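Local coordinates for protein Two-component system response regulator (Bacteroides fragilis, PDB 2QR3) that probably receives a phosphoryl signal through its N-terminal receiver domain, the part present here, and relays it to sigma-54-activator and DNA-binding regions of the full-length transcription regulator, at residues K115-E118 with T119-A123; T17-Q20 with L21-N25; L85-Y89 with A90-L94. All coordinates share one frame; numbering follows the deposited sequence.

Contact 1: residues K115-E118 with T119-A123; sequences KLLE and TLLNA
Leu117 overlaps Leu121 one helical turn further on: its CG lies 3.7 Å from Leu121 CD1, and its CD1 touches both CG and CD1 of Leu121. The two side chains cross at a slant. CG of Leu121 stands beside its own nitrogen (chi1 -60°), which turns it back over the preceding turn, 3.2 Å from Leu117 O. Leu116 and Leu120 instead run alongside each other in the same direction, with Leu116 CD1 against Leu120 CD1 at 3.7 Å. Leu116, Leu117 and Leu120 are buried against helix 13-23, Leu117 and Leu120 on Leu23 and Leu116 on Leu22, while Leu121 is partly exposed and packs on Leu3.

Thr119 adds a polar grip. Its hydroxyl is turned back (chi1 -60°) and OG1 donates to Lys115 O over 2.9 Å. The amide N of Thr119 donates to the same Lys115 O, also at 2.9 Å, and the two donors arrive from opposite faces of the carbonyl plane. The Thr119 side chain also packs on Val84 and Val107 of the sheet. Among the other helical bonds, Leu121 N to Leu117 O is short and straight, 2.8 Å with an N-H...O angle of 173°. Lys115 O thus takes both the amide and the hydroxyl of Thr119, giving the hydroxyl proton a partner within its own helix, so that a polar residue can sit beside the sheet while the leucines supply the apolar surface.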
ATOM      1  N   LYS A 115      12.877   4.035   6.244  1.00 27.86           N
ATOM      2  CA  LYS A 115      12.604   4.078   4.807  1.00 28.24           C
ATOM      3  C   LYS A 115      11.124   3.794   4.486  1.00 26.60           C
ATOM      4  O   LYS A 115      10.534   4.448   3.627  1.00 26.55           O
ATOM      5  CB  LYS A 115      13.492   3.083   4.058  1.00 28.61           C
ATOM      6  CG  LYS A 115      13.751   3.441   2.601  1.00 32.36           C
ATOM      7  CD  LYS A 115      14.718   2.446   1.903  1.00 31.62           C
ATOM      8  CE  LYS A 115      15.110   2.946   0.513  1.00 35.29           C
ATOM      9  NZ  LYS A 115      16.068   2.035  -0.223  1.00 36.63           N
ATOM     10  N   LEU A 116      10.526   2.831   5.181  1.00 24.29           N
ATOM     11  CA  LEU A 116       9.117   2.509   4.952  1.00 22.34           C
ATOM     12  C   LEU A 116       8.271   3.725   5.255  1.00 22.06           C
ATOM     13  O   LEU A 116       7.440   4.122   4.447  1.00 21.15           O
ATOM     14  CB  LEU A 116       8.678   1.307   5.824  1.00 21.97           C
ATOM     15  CG  LEU A 116       7.198   1.000   5.893  1.00 21.03           C
ATOM     16  CD1 LEU A 116       6.623   0.580   4.539  1.00 23.23           C
ATOM     17  CD2 LEU A 116       6.910  -0.084   6.931  1.00 22.85           C
ATOM     18  N   LEU A 117       8.499   4.332   6.413  1.00 21.85           N
ATOM     19  CA  LEU A 117       7.700   5.493   6.814  1.00 22.63           C
ATOM     20  C   LEU A 117       7.876   6.615   5.802  1.00 22.48           C
ATOM     21  O   LEU A 117       6.896   7.235   5.366  1.00 21.74           O
ATOM     22  CB  LEU A 117       8.073   5.965   8.222  1.00 21.95           C
ATOM     23  CG  LEU A 117       7.393   7.249   8.733  1.00 24.23           C
ATOM     24  CD1 LEU A 117       5.845   7.189   8.709  1.00 24.52           C
ATOM     25  CD2 LEU A 117       7.939   7.550  10.137  1.00 25.15           C
ATOM     26  N   GLU A 118       9.135   6.873   5.454  1.00 23.29           N
ATOM     27  CA  GLU A 118       9.479   7.980   4.572  1.00 23.60           C
ATOM     28  C   GLU A 118       8.876   7.853   3.199  1.00 22.64           C
ATOM     29  O   GLU A 118       8.360   8.837   2.663  1.00 22.52           O
ATOM     30  CB  GLU A 118      10.987   8.165   4.502  1.00 24.83           C
ATOM     31  CG  GLU A 118      11.501   8.659   5.858  1.00 29.97           C
ATOM     32  CD  GLU A 118      12.887   9.268   5.804  1.00 37.44           C
ATOM     33  OE1 GLU A 118      13.602   9.081   4.790  1.00 41.72           O
ATOM     34  OE2 GLU A 118      13.249   9.929   6.802  1.00 40.26           O
ATOM     35  N   THR A 119       8.924   6.643   2.642  1.00 20.97           N
ATOM     36  CA  THR A 119       8.293   6.360   1.333  1.00 20.19           C
ATOM     37  C   THR A 119       6.808   6.644   1.391  1.00 19.97           C
ATOM     38  O   THR A 119       6.259   7.220   0.453  1.00 19.47           O
ATOM     39  CB  THR A 119       8.583   4.923   0.876  1.00 20.81           C
ATOM     40  OG1 THR A 119      10.007   4.750   0.743  1.00 20.21           O
ATOM     41  CG2 THR A 119       7.892   4.574  -0.450  1.00 20.07           C
ATOM     42  N   LEU A 120       6.165   6.240   2.499  1.00 18.92           N
ATOM     43  CA  LEU A 120       4.703   6.381   2.608  1.00 19.54           C
ATOM     44  C   LEU A 120       4.332   7.846   2.822  1.00 19.77           C
ATOM     45  O   LEU A 120       3.418   8.338   2.201  1.00 20.74           O
ATOM     46  CB  LEU A 120       4.143   5.519   3.740  1.00 19.50           C
ATOM     47  CG  LEU A 120       4.194   4.029   3.411  1.00 19.24           C
ATOM     48  CD1 LEU A 120       4.007   3.187   4.724  1.00 20.23           C
ATOM     49  CD2 LEU A 120       3.163   3.655   2.316  1.00 19.10           C
ATOM     50  N   LEU A 121       5.060   8.536   3.689  1.00 20.53           N
ATOM     51  CA  LEU A 121       4.817   9.985   3.851  1.00 21.39           C
ATOM     52  C   LEU A 121       5.007  10.729   2.540  1.00 20.90           C
ATOM     53  O   LEU A 121       4.157  11.566   2.164  1.00 21.61           O
ATOM     54  CB  LEU A 121       5.707  10.585   4.934  1.00 21.79           C
ATOM     55  CG  LEU A 121       5.579  10.027   6.357  1.00 25.09           C
ATOM     56  CD1 LEU A 121       6.690  10.542   7.268  1.00 27.99           C
ATOM     57  CD2 LEU A 121       4.233  10.358   6.968  1.00 26.94           C
ATOM     58  N   ASN A 122       6.099  10.454   1.831  1.00 20.80           N
ATOM     59  CA  ASN A 122       6.324  11.099   0.536  0.50 21.22           C
ATOM     60  C   ASN A 122       5.208  10.779  -0.462  1.00 21.45           C
ATOM     61  O   ASN A 122       4.743  11.646  -1.182  1.00 21.12           O
ATOM     62  CB  ASN A 122       7.717  10.756  -0.018  0.50 21.31           C
ATOM     63  CG  ASN A 122       8.856  11.375   0.811  0.50 23.47           C
ATOM     64  OD1 ASN A 122       8.622  12.184   1.713  0.50 24.37           O
ATOM     65  ND2 ASN A 122      10.092  10.982   0.509  0.50 22.20           N
ATOM     66  N   ALA A 123       4.761   9.517  -0.498  1.00 21.03           N
ATOM     67  CA  ALA A 123       3.712   9.135  -1.453  1.00 21.24           C
ATOM     68  C   ALA A 123       2.411   9.860  -1.170  1.00 22.29           C
ATOM     69  O   ALA A 123       1.677  10.208  -2.102  1.00 22.10           O
ATOM     70  CB  ALA A 123       3.478   7.613  -1.451  1.00 21.40           C
TER

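Contact 2: residues T17-Q20 with L21-N25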
ATOM      1  N   THR A  17       0.288  -6.480  11.575  1.00 17.22           N
ATOM      2  CA  THR A  17       0.611  -6.152  12.968  1.00 17.58           C
ATOM      3  C   THR A  17       1.820  -5.210  13.047  1.00 17.27           C
ATOM      4  O   THR A  17       1.763  -4.185  13.734  1.00 17.10           O
ATOM      5  CB  THR A  17       0.841  -7.451  13.797  1.00 16.88           C
ATOM      6  OG1 THR A  17      -0.366  -8.230  13.803  1.00 17.43           O
ATOM      7  CG2 THR A  17       1.256  -7.167  15.245  1.00 18.70           C
ATOM      8  N   ALA A  18       2.895  -5.545  12.336  1.00 16.53           N
ATOM      9  CA  ALA A  18       4.127  -4.754  12.412  1.00 17.29           C
ATOM     10  C   ALA A  18       3.915  -3.367  11.831  1.00 18.03           C
ATOM     11  O   ALA A  18       4.362  -2.383  12.376  1.00 18.01           O
ATOM     12  CB  ALA A  18       5.261  -5.449  11.688  1.00 17.54           C
ATOM     13  N   VAL A  19       3.258  -3.282  10.681  1.00 19.03           N
ATOM     14  CA  VAL A  19       3.195  -1.994  10.000  1.00 19.79           C
ATOM     15  C   VAL A  19       2.269  -1.053  10.759  1.00 21.30           C
ATOM     16  O   VAL A  19       2.547   0.157  10.865  1.00 21.59           O
ATOM     17  CB  VAL A  19       2.784  -2.178   8.512  1.00 19.53           C
ATOM     18  CG1 VAL A  19       2.554  -0.819   7.846  1.00 23.18           C
ATOM     19  CG2 VAL A  19       3.866  -2.953   7.774  1.00 19.04           C
ATOM     20  N   GLN A  20       1.192  -1.616  11.313  1.00 22.50           N
ATOM     21  CA  GLN A  20       0.232  -0.852  12.122  1.00 25.13           C
ATOM     22  C   GLN A  20       1.003  -0.215  13.267  1.00 25.38           C
ATOM     23  O   GLN A  20       0.910   1.000  13.505  1.00 25.41           O
ATOM     24  CB  GLN A  20      -0.890  -1.787  12.612  1.00 27.37           C
ATOM     25  CG  GLN A  20      -1.765  -1.290  13.763  1.00 34.09           C
ATOM     26  CD  GLN A  20      -3.045  -0.598  13.301  1.00 40.08           C
ATOM     27  OE1 GLN A  20      -3.908  -1.199  12.621  1.00 42.09           O
ATOM     28  NE2 GLN A  20      -3.198   0.665  13.708  1.00 41.86           N
ATOM     29  N   LEU A  21       1.798  -1.029  13.958  1.00 23.82           N
ATOM     30  CA  LEU A  21       2.604  -0.525  15.064  1.00 25.18           C
ATOM     31  C   LEU A  21       3.551   0.586  14.620  1.00 24.35           C
ATOM     32  O   LEU A  21       3.738   1.581  15.328  1.00 24.66           O
ATOM     33  CB  LEU A  21       3.372  -1.673  15.750  1.00 24.27           C
ATOM     34  CG  LEU A  21       4.323  -1.315  16.906  1.00 26.75           C
ATOM     35  CD1 LEU A  21       3.662  -0.467  17.981  1.00 28.63           C
ATOM     36  CD2 LEU A  21       4.862  -2.601  17.519  1.00 27.63           C
ATOM     37  N   LEU A  22       4.161   0.433  13.443  1.00 24.38           N
ATOM     38  CA  LEU A  22       5.113   1.404  12.961  1.00 23.99           C
ATOM     39  C   LEU A  22       4.447   2.713  12.541  1.00 25.22           C
ATOM     40  O   LEU A  22       5.052   3.779  12.670  1.00 26.19           O
ATOM     41  CB  LEU A  22       5.928   0.835  11.781  1.00 23.92           C
ATOM     42  CG  LEU A  22       6.862  -0.333  12.104  1.00 22.91           C
ATOM     43  CD1 LEU A  22       7.281  -1.096  10.823  1.00 21.89           C
ATOM     44  CD2 LEU A  22       8.084   0.133  12.924  1.00 25.21           C
ATOM     45  N   LEU A  23       3.213   2.643  12.024  1.00 24.73           N
ATOM     46  CA  LEU A  23       2.612   3.823  11.388  1.00 25.41           C
ATOM     47  C   LEU A  23       1.564   4.539  12.227  1.00 26.64           C
ATOM     48  O   LEU A  23       1.205   5.679  11.886  1.00 26.79           O
ATOM     49  CB  LEU A  23       2.015   3.444  10.018  1.00 24.94           C
ATOM     50  CG  LEU A  23       2.978   2.801   9.007  1.00 24.37           C
ATOM     51  CD1 LEU A  23       2.205   2.453   7.708  1.00 23.08           C
ATOM     52  CD2 LEU A  23       4.218   3.656   8.676  1.00 23.69           C
ATOM     53  N   LYS A  24       1.063   3.839  13.264  1.00 27.79           N
ATOM     54  CA  LYS A  24       0.015   4.277  14.235  1.00 30.55           C
ATOM     55  C   LYS A  24       0.165   5.740  14.662  1.00 30.91           C
ATOM     56  O   LYS A  24      -0.818   6.437  14.934  1.00 29.74           O
ATOM     57  CB  LYS A  24       0.157   3.456  15.541  1.00 30.13           C
ATOM     58  CG  LYS A  24      -0.814   2.339  15.826  1.00 34.58           C
ATOM     59  CD  LYS A  24      -0.474   1.746  17.234  1.00 33.79           C
ATOM     60  CE  LYS A  24      -1.489   0.685  17.714  1.00 40.49           C
ATOM     61  NZ  LYS A  24      -1.022  -0.726  17.491  1.00 43.54           N
ATOM     62  N   ASN A  25       1.406   6.193  14.776  1.00 31.66           N
ATOM     63  CA  ASN A  25       1.640   7.492  15.397  1.00 33.24           C
ATOM     64  C   ASN A  25       1.982   8.599  14.433  1.00 33.01           C
ATOM     65  O   ASN A  25       2.348   9.717  14.843  1.00 33.49           O
ATOM     66  CB  ASN A  25       2.665   7.367  16.524  1.00 34.10           C
ATOM     67  CG  ASN A  25       1.997   7.324  17.859  1.00 37.99           C
ATOM     68  OD1 ASN A  25       1.779   6.243  18.416  1.00 43.56           O
ATOM     69  ND2 ASN A  25       1.567   8.491  18.343  1.00 37.44           N
TER
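Gln20 O takes two backbone donors from the residues that follow it: Lys24 N at 2.9 Å and, by a weak bond, Leu23 N at 3.2 Å. The stronger bond of Leu23 N goes to Val19 O at 2.8 Å, although its N-H...O angle is only 134°, so this amide is shared between two carbonyls. Two residues earlier, the bond from Leu21 N to Thr17 O is much straighter, at 165°.

On the inner side, Val19 and Leu23 lie side by side and point the same way. Val19 CG1, anti to its own nitrogen, meets Leu23 CD1 at 3.3 Å, tighter than usual for two methyl groups, a closeness that may in part reflect the model. Val19 also rests on Ile8 and Leu23 on Ile6 of strand 5-9, and Leu23 faces helix 113-124 as well. Leu22 bends back over the previous turn, its CG 3.2 Å from Ala18 O.

The Gln20 and Lys24 side chains pass over one another at an angle. Gln20 bends at its second torsion (chi2 94°), which brings NE2 to 3.6 Å from Lys24 CG, while Lys24 folds back at its far end and places NZ 3.8 Å from Gln20 CG. Here the amide and the ammonium each meet aliphatic carbon of the other residue. The lysine therefore lends its methylene chain to a van der Waals contact of polar ends against methylenes, with no hydrogen bond between the two side chains, in contrast to the purely apolar Val19-Leu23 pair.

Contact 3: residues L85-Y89 with A90-L94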
ATOM      1  N   LEU A  85       3.673  -0.256  -3.739  1.00 15.43           N
ATOM      2  CA  LEU A  85       3.774  -1.733  -3.708  1.00 15.77           C
ATOM      3  C   LEU A  85       4.750  -2.170  -2.614  1.00 15.83           C
ATOM      4  O   LEU A  85       5.778  -1.517  -2.398  1.00 15.73           O
ATOM      5  CB  LEU A  85       4.244  -2.241  -5.085  1.00 15.58           C
ATOM      6  CG  LEU A  85       3.219  -1.947  -6.193  1.00 19.57           C
ATOM      7  CD1 LEU A  85       3.865  -2.236  -7.533  1.00 18.98           C
ATOM      8  CD2 LEU A  85       1.930  -2.813  -5.995  1.00 22.47           C
ATOM      9  N   PHE A  86       4.434  -3.286  -1.935  1.00 16.28           N
ATOM     10  CA  PHE A  86       5.264  -3.809  -0.844  1.00 16.59           C
ATOM     11  C   PHE A  86       5.743  -5.151  -1.399  1.00 17.34           C
ATOM     12  O   PHE A  86       4.927  -6.080  -1.578  1.00 17.27           O
ATOM     13  CB  PHE A  86       4.386  -4.007   0.398  1.00 17.74           C
ATOM     14  CG  PHE A  86       5.104  -3.923   1.721  1.00 17.13           C
ATOM     15  CD1 PHE A  86       6.424  -3.511   1.836  1.00 18.61           C
ATOM     16  CD2 PHE A  86       4.392  -4.188   2.901  1.00 21.06           C
ATOM     17  CE1 PHE A  86       7.065  -3.411   3.089  1.00 18.54           C
ATOM     18  CE2 PHE A  86       5.021  -4.078   4.160  1.00 18.86           C
ATOM     19  CZ  PHE A  86       6.352  -3.691   4.252  1.00 19.65           C
ATOM     20  N   THR A  87       7.046  -5.251  -1.673  1.00 17.75           N
ATOM     21  CA  THR A  87       7.556  -6.353  -2.492  1.00 18.91           C
ATOM     22  C   THR A  87       8.705  -7.125  -1.829  1.00 19.09           C
ATOM     23  O   THR A  87       9.616  -6.525  -1.290  1.00 18.36           O
ATOM     24  CB  THR A  87       7.988  -5.855  -3.909  1.00 18.77           C
ATOM     25  OG1 THR A  87       8.364  -6.983  -4.714  1.00 20.48           O
ATOM     26  CG2 THR A  87       9.189  -4.935  -3.823  1.00 20.29           C
ATOM     27  N   ALA A  88       8.645  -8.459  -1.874  1.00 20.21           N
ATOM     28  CA  ALA A  88       9.810  -9.273  -1.535  1.00 22.19           C
ATOM     29  C   ALA A  88      10.926  -9.024  -2.555  1.00 23.10           C
ATOM     30  O   ALA A  88      10.653  -8.660  -3.706  1.00 21.84           O
ATOM     31  CB  ALA A  88       9.428 -10.758  -1.532  1.00 21.60           C
ATOM     32  N   TYR A  89      12.179  -9.263  -2.171  1.00 24.64           N
ATOM     33  CA  TYR A  89      13.269  -9.192  -3.160  1.00 26.57           C
ATOM     34  C   TYR A  89      13.041 -10.093  -4.374  1.00 26.96           C
ATOM     35  O   TYR A  89      13.407  -9.740  -5.509  1.00 28.10           O
ATOM     36  CB  TYR A  89      14.652  -9.469  -2.529  1.00 28.45           C
ATOM     37  CG  TYR A  89      15.261  -8.267  -1.866  1.00 29.93           C
ATOM     38  CD1 TYR A  89      15.104  -8.067  -0.506  1.00 31.73           C
ATOM     39  CD2 TYR A  89      15.970  -7.303  -2.604  1.00 32.20           C
ATOM     40  CE1 TYR A  89      15.642  -6.948   0.125  1.00 34.60           C
ATOM     41  CE2 TYR A  89      16.514  -6.170  -1.977  1.00 32.92           C
ATOM     42  CZ  TYR A  89      16.345  -6.007  -0.610  1.00 32.75           C
ATOM     43  OH  TYR A  89      16.861  -4.918   0.069  1.00 34.28           O
ATOM     44  N   ALA A  90      12.403 -11.242  -4.164  1.00 26.62           N
ATOM     45  CA  ALA A  90      12.156 -12.180  -5.267  1.00 26.29           C
ATOM     46  C   ALA A  90      11.154 -11.635  -6.294  1.00 26.15           C
ATOM     47  O   ALA A  90      11.029 -12.181  -7.414  1.00 24.46           O
ATOM     48  CB  ALA A  90      11.682 -13.510  -4.736  1.00 26.97           C
ATOM     49  N   ASP A  91      10.447 -10.563  -5.920  1.00 24.48           N
ATOM     50  CA  ASP A  91       9.503  -9.965  -6.836  1.00 23.95           C
ATOM     51  C   ASP A  91       9.880  -8.561  -7.338  1.00 22.28           C
ATOM     52  O   ASP A  91       9.009  -7.897  -7.901  1.00 21.88           O
ATOM     53  CB  ASP A  91       8.081  -9.973  -6.237  1.00 24.25           C
ATOM     54  CG  ASP A  91       7.550 -11.392  -6.032  1.00 26.64           C
ATOM     55  OD1 ASP A  91       7.868 -12.254  -6.882  1.00 28.76           O
ATOM     56  OD2 ASP A  91       6.834 -11.631  -5.039  1.00 27.27           O
ATOM     57  N   ILE A  92      11.138  -8.133  -7.177  1.00 21.78           N
ATOM     58  CA  ILE A  92      11.489  -6.742  -7.542  1.00 21.79           C
ATOM     59  C   ILE A  92      11.284  -6.403  -9.030  1.00 20.44           C
ATOM     60  O   ILE A  92      10.978  -5.245  -9.374  1.00 19.26           O
ATOM     61  CB  ILE A  92      12.904  -6.277  -7.053  1.00 23.40           C
ATOM     62  CG1 ILE A  92      14.006  -7.262  -7.500  1.00 20.99           C
ATOM     63  CG2 ILE A  92      12.861  -5.911  -5.527  1.00 25.24           C
ATOM     64  CD1 ILE A  92      15.443  -6.809  -7.158  1.00 24.09           C
ATOM     65  N   ASP A  93      11.411  -7.403  -9.905  1.00 18.92           N
ATOM     66  CA  ASP A  93      11.093  -7.202 -11.314  1.00 19.13           C
ATOM     67  C   ASP A  93       9.629  -6.787 -11.497  1.00 18.72           C
ATOM     68  O   ASP A  93       9.311  -5.922 -12.305  1.00 17.60           O
ATOM     69  CB  ASP A  93      11.447  -8.423 -12.183  1.00 19.78           C
ATOM     70  CG  ASP A  93      10.643  -9.697 -11.820  1.00 20.91           C
ATOM     71  OD1 ASP A  93      10.299  -9.889 -10.642  1.00 23.62           O
ATOM     72  OD2 ASP A  93      10.378 -10.529 -12.733  1.00 24.77           O
ATOM     73  N   LEU A  94       8.734  -7.421 -10.753  1.00 18.77           N
ATOM     74  CA  LEU A  94       7.309  -7.072 -10.816  1.00 18.13           C
ATOM     75  C   LEU A  94       7.013  -5.704 -10.173  1.00 18.27           C
ATOM     76  O   LEU A  94       6.147  -4.984 -10.654  1.00 17.33           O
ATOM     77  CB  LEU A  94       6.470  -8.173 -10.136  1.00 19.60           C
ATOM     78  CG  LEU A  94       6.609  -9.548 -10.809  1.00 18.95           C
ATOM     79  CD1 LEU A  94       5.652 -10.527 -10.083  1.00 24.49           C
ATOM     80  CD2 LEU A  94       6.311  -9.510 -12.301  1.00 23.59           C
TER
HETATM   81  O   HOH W   1       6.489  -9.778  -2.934  1.00 23.67           O
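Two backbone bonds close the turn from strand 83-88 into helix 92-100, Asp91 N to Ala88 O at 2.9 Å and Ile92 N to Tyr89 O at 3.2 Å, and in both the donor stands well above the plane of the carbonyl, as in the short 3-10 turn that leads into the helix. Ala88 O has a second donor, Thr87 OG1 at 3.0 Å, which approaches from the opposite face. With OG1 anti to the backbone nitrogen (chi1 -175°), the Thr87 hydroxyl lies beside its own carbonyl carbon, where it can reach forward to the next peptide; the same oxygen is 3.4 Å from Asp91 CB.

Asp91 slants past Thr87. It precedes the helix at the N-cap position without a side-chain capping bond, and its carboxylate turns elsewhere: OD2 accepts from a water at 2.8 Å and from Asn56. That water in turn accepts from Ala88 N at 2.7 Å, bridging Ala88 to Asp91. Ile92 lays CG1 3.2 Å from Tyr89 O, and its CG2 makes only a distant, oblique approach to the Tyr89 ring, 4.5 Å from CD2. The Tyr89 side chain also meets Val108 of strand 105-109.

Thr87, near the C-terminal end of the fourth strand in chain order, probably corresponds to the threonine or serine of CheY-like receivers whose hydroxyl shifts toward the phosphoryl group on activation; Asp54, the predicted phosphorylation site, is not phosphorylated here. The strand, the turn and helix 92-100 open a beta-alpha-beta unit of this receiver fold.

Contacts 1 and 2 lie within single helices, 113-124 and 13-23, which pack against each other through their leucines. Each is buried on its inner side and exposed on its outer one. Contact 3 is a surface turn joining a strand to a helix, yet its Phe86 reaches back inside to Val19 of contact 2 and Leu116 of contact 1. The chemistry follows this placement. Leucine and valine pairs dominate the inner sides of the two helices, whereas residues 85-94 rely on a hydroxyl, a carboxylate and a bridging water at the C-terminal ends of the strands of the parallel sheet.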